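Local coordinates for NADPH-dependent nitro/flavin reductase (PDB 3N2S), which uses NADPH to reduce flavin, nitroaromatic compounds, quinones and azo dyes, shows NADH oxidase activity, and works as an FMN-binding homodimer, at the interface of chains A and B. Numbering follows the deposited sequence. Chains: chain A/B, NADPH-dependent nitro/flavin reductase.

Contact 1: the interface of chains A and B. Residues chain A 174-176, 201, 221; chain B 42, 44.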
# COMPACT_ATOMS: atom_id res chain seq x y z
N PRO A 174 -3.03 -1.10 20.53
CA PRO A 174 -2.96 0.37 20.45
C PRO A 174 -1.96 0.86 19.42
O PRO A 174 -0.90 0.26 19.21
CB PRO A 174 -2.53 0.78 21.87
CG PRO A 174 -2.89 -0.39 22.74
CD PRO A 174 -2.63 -1.59 21.86
N ARG A 175 -2.32 1.95 18.75
CA ARG A 175 -1.49 2.58 17.74
C ARG A 175 -0.75 3.76 18.37
O ARG A 175 -1.17 4.25 19.42
CB ARG A 175 -2.37 3.07 16.58
CG ARG A 175 -2.98 1.91 15.76
CD ARG A 175 -1.90 1.03 15.11
NE ARG A 175 -2.46 0.11 14.11
CZ ARG A 175 -2.77 -1.16 14.35
NH1 ARG A 175 -2.63 -1.67 15.57
NH2 ARG A 175 -3.22 -1.94 13.37
N LEU A 176 0.33 4.21 17.70
CA LEU A 176 1.10 5.37 18.13
C LEU A 176 0.19 6.56 18.42
O LEU A 176 -0.83 6.74 17.72
CB LEU A 176 2.07 5.80 17.01
CG LEU A 176 3.39 5.00 16.89
CD1 LEU A 176 3.96 5.13 15.47
CD2 LEU A 176 4.45 5.49 17.91
N TYR A 201 3.78 6.20 24.68
CA TYR A 201 3.47 4.99 23.91
C TYR A 201 4.09 3.75 24.51
O TYR A 201 3.40 2.75 24.63
CB TYR A 201 3.86 5.14 22.44
CG TYR A 201 3.29 4.05 21.56
CD1 TYR A 201 1.94 3.72 21.61
CD2 TYR A 201 4.09 3.40 20.63
CE1 TYR A 201 1.40 2.75 20.76
CE2 TYR A 201 3.55 2.44 19.76
CZ TYR A 201 2.21 2.12 19.83
OH TYR A 201 1.71 1.16 18.99
N TRP A 221 7.12 -0.89 23.42
CA TRP A 221 7.09 -0.94 21.97
C TRP A 221 8.49 -0.79 21.39
O TRP A 221 8.87 -1.57 20.54
CB TRP A 221 6.17 0.17 21.42
CG TRP A 221 6.01 0.12 19.94
CD1 TRP A 221 5.25 -0.78 19.23
CD2 TRP A 221 6.57 1.02 18.98
NE1 TRP A 221 5.30 -0.48 17.89
CE2 TRP A 221 6.11 0.62 17.70
CE3 TRP A 221 7.39 2.15 19.07
CZ2 TRP A 221 6.45 1.30 16.53
CZ3 TRP A 221 7.74 2.82 17.91
CH2 TRP A 221 7.25 2.41 16.66
N TYR B 42 4.26 -4.54 13.67
CA TYR B 42 3.78 -3.45 14.55
C TYR B 42 4.65 -2.19 14.42
O TYR B 42 4.53 -1.28 15.24
CB TYR B 42 3.82 -3.98 16.01
CG TYR B 42 2.86 -3.40 17.03
CD1 TYR B 42 1.80 -2.57 16.63
CD2 TYR B 42 2.96 -3.73 18.37
CE1 TYR B 42 0.89 -2.06 17.57
CE2 TYR B 42 2.06 -3.22 19.31
CZ TYR B 42 1.03 -2.40 18.91
OH TYR B 42 0.14 -1.97 19.87
N GLN B 44 4.71 0.39 12.27
CA GLN B 44 4.01 1.63 11.89
C GLN B 44 5.02 2.59 11.22
O GLN B 44 5.22 3.73 11.67
CB GLN B 44 3.34 2.27 13.12
CG GLN B 44 2.28 1.35 13.76
CD GLN B 44 1.94 1.72 15.18
OE1 GLN B 44 1.18 2.65 15.42
NE2 GLN B 44 2.47 0.97 16.14

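Contact 2: the interface of chains A and B. Residues chain A 35, 46-48, 85; chain B 177, 180-181.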
# COMPACT_ATOMS: atom_id res chain seq x y z
N GLN A 35 -9.57 -4.54 -6.75
CA GLN A 35 -9.38 -3.86 -8.03
C GLN A 35 -9.88 -2.43 -8.06
O GLN A 35 -9.32 -1.63 -8.81
CB GLN A 35 -10.03 -4.66 -9.17
CG GLN A 35 -9.37 -6.00 -9.44
CD GLN A 35 -9.91 -6.56 -10.72
OE1 GLN A 35 -9.40 -6.28 -11.81
NE2 GLN A 35 -10.92 -7.39 -10.59
N TYR A 46 -0.32 -4.98 -10.43
CA TYR A 46 -0.37 -6.06 -9.45
C TYR A 46 -1.13 -7.27 -9.98
O TYR A 46 -1.89 -7.18 -10.95
CB TYR A 46 -1.01 -5.57 -8.12
CG TYR A 46 -2.41 -5.01 -8.30
CD1 TYR A 46 -3.53 -5.84 -8.18
CD2 TYR A 46 -2.61 -3.68 -8.66
CE1 TYR A 46 -4.81 -5.36 -8.44
CE2 TYR A 46 -3.89 -3.19 -8.91
CZ TYR A 46 -4.98 -4.03 -8.81
OH TYR A 46 -6.23 -3.53 -9.05
N SER A 47 -0.96 -8.40 -9.28
CA SER A 47 -1.67 -9.65 -9.48
C SER A 47 -1.98 -10.24 -8.14
O SER A 47 -1.29 -9.94 -7.15
CB SER A 47 -0.87 -10.62 -10.34
OG SER A 47 -1.22 -10.41 -11.69
N ILE A 48 -3.07 -11.01 -8.07
CA ILE A 48 -3.53 -11.66 -6.85
C ILE A 48 -3.61 -13.14 -7.13
O ILE A 48 -4.34 -13.56 -8.03
CB ILE A 48 -4.89 -11.09 -6.38
CG1 ILE A 48 -4.87 -9.54 -6.27
CG2 ILE A 48 -5.36 -11.76 -5.08
CD1 ILE A 48 -6.28 -8.86 -6.17
N ARG A 85 2.58 -8.18 -16.99
CA ARG A 85 1.41 -7.84 -17.80
C ARG A 85 1.79 -6.76 -18.83
O ARG A 85 1.49 -6.90 -20.02
CB ARG A 85 0.30 -7.31 -16.87
CG ARG A 85 -1.01 -6.87 -17.57
CD ARG A 85 -2.08 -6.41 -16.59
NE ARG A 85 -2.44 -7.48 -15.65
CZ ARG A 85 -2.23 -7.44 -14.34
NH1 ARG A 85 -1.71 -6.35 -13.78
NH2 ARG A 85 -2.53 -8.48 -13.58
N PRO B 177 -10.26 -7.04 -16.58
CA PRO B 177 -11.13 -8.19 -16.27
C PRO B 177 -10.50 -8.97 -15.10
O PRO B 177 -9.28 -9.03 -14.98
CB PRO B 177 -11.06 -9.02 -17.56
CG PRO B 177 -10.75 -8.04 -18.64
CD PRO B 177 -9.76 -7.11 -17.97
N ALA B 180 -7.52 -11.33 -15.61
CA ALA B 180 -6.20 -10.74 -15.88
C ALA B 180 -5.42 -10.55 -14.58
O ALA B 180 -4.20 -10.69 -14.58
CB ALA B 180 -6.34 -9.39 -16.57
N VAL B 181 -6.11 -10.23 -13.48
CA VAL B 181 -5.48 -9.90 -12.19
C VAL B 181 -5.46 -11.07 -11.20
O VAL B 181 -4.53 -11.19 -10.41
CB VAL B 181 -6.18 -8.63 -11.60
CG1 VAL B 181 -5.78 -8.34 -10.16
CG2 VAL B 181 -5.93 -7.41 -12.48
O HOH W 1 -2.71 -9.97 -16.98

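Contact 1: the interface of chains A and B
The backbone carbonyl O of A:Pro174 is gripped by two phenol hydroxyls, one from each subunit. OH of B:Tyr42 donates from 2.5 Å in the carbonyl plane, on a lone pair of A:Pro174 O, whereas OH of A:Tyr201 arrives tilted from that plane, at 2.8 Å from the same O. The A:Tyr201 hydroxyl in turn accepts from the side-chain amide of B:Gln44, whose NE2 lies 3.0 Å from OH, with the phenol oxygen almost in the amide plane. At the other end of this amide, B:Gln44 OE1 takes the backbone N-H of A:Leu176, the N lying 2.9 Å away in a nearly straight bond (174° at the hydrogen). B:Gln44 NE2 also reaches back to its own chain, 3.2 Å from O of B:Tyr42, so both ends of the amide are engaged and its flip is fixed. The B:Gln44 chain runs extended beyond CG (chi2 161°) to get there, its CB brushing CD1 of A:Leu176. O of B:Tyr42 is also gripped twice: the indole NE1 of A:Trp221 approaches at 2.9 Å from the face opposite to B:Gln44 NE2. The same indole stands edge-on over one face of the B:Tyr42 ring, planes 88° apart. A leucine in place of B:Gln44 would probably leave the A:Leu176 N-H without its acceptor and the A:Tyr201 hydroxyl without its cross-subunit donor. The site ties A:Arg175, an FMN-pocket residue, to the chain B turn next to the flavin-lining residues, and probably helps hold the FMN pocket at the dimer interface.

Contact 2: the interface of chains A and B
The guanidinium group of A:Arg85 meets B:Ala180 edge-on: NH2 donates to the backbone O of B:Ala180 at 2.9 Å, with that oxygen near the guanidinium plane but the nitrogen well above the carbonyl plane. The same flat group turns its NH1-NH2 end to O of A:Tyr46, and NH1 and NH2 of A:Arg85 both bind this one atom, each at 3.0 Å. The arginine chain runs straight as far as CD, and a bend at chi3 (-60°) then turns the group toward these acceptors. NE of A:Arg85 lies 2.8 Å from the O of a water, which also bonds O of B:Ala180, so direct and water-mediated contacts converge on that carbonyl. The A:Tyr46 ring meets B:Val181 at its rim, CE1 lying 3.6 Å from CG1, with the methyl off to one side of the ring plane. With CG set between the backbone N and the carbonyl carbon (chi1 58°), the ring is brought beside the valine, whose CG1 also nears CD1 of A:Ile48. The other branch, B:Val181 CG2, passes the A:Gln35 amide oxygen OE1 at 3.7 Å. Alongside, N of A:Ile48 donates to O of B:Val181 at 2.8 Å, almost straight (173° at the hydrogen). Carbonyls at the end of helix B 178-181 are thus capped by the partner: strand A 46-51 gives a backbone N-H, helix A 84-92 the arginine, and helix A 24-35 borders the valine with its last residue.

Contact 1 and contact 2 lie about 33 Å apart, measured between the centres of their C-alpha atoms. No residue is common to both, yet each joins neighbouring stretches of the same two regions of the protein with the chains exchanged: in contact 1 residues 174-176 of chain A meet residues 42 and 44 of chain B, while in contact 2 residues 180-181 of chain B meet strand 46-51 and helix 84-92 of chain A. Through the two-fold axis each contact has its twin, so every subunit offers both halves. This reciprocal exchange of adjoining segments probably ties the homodimer together close to its two FMN pockets.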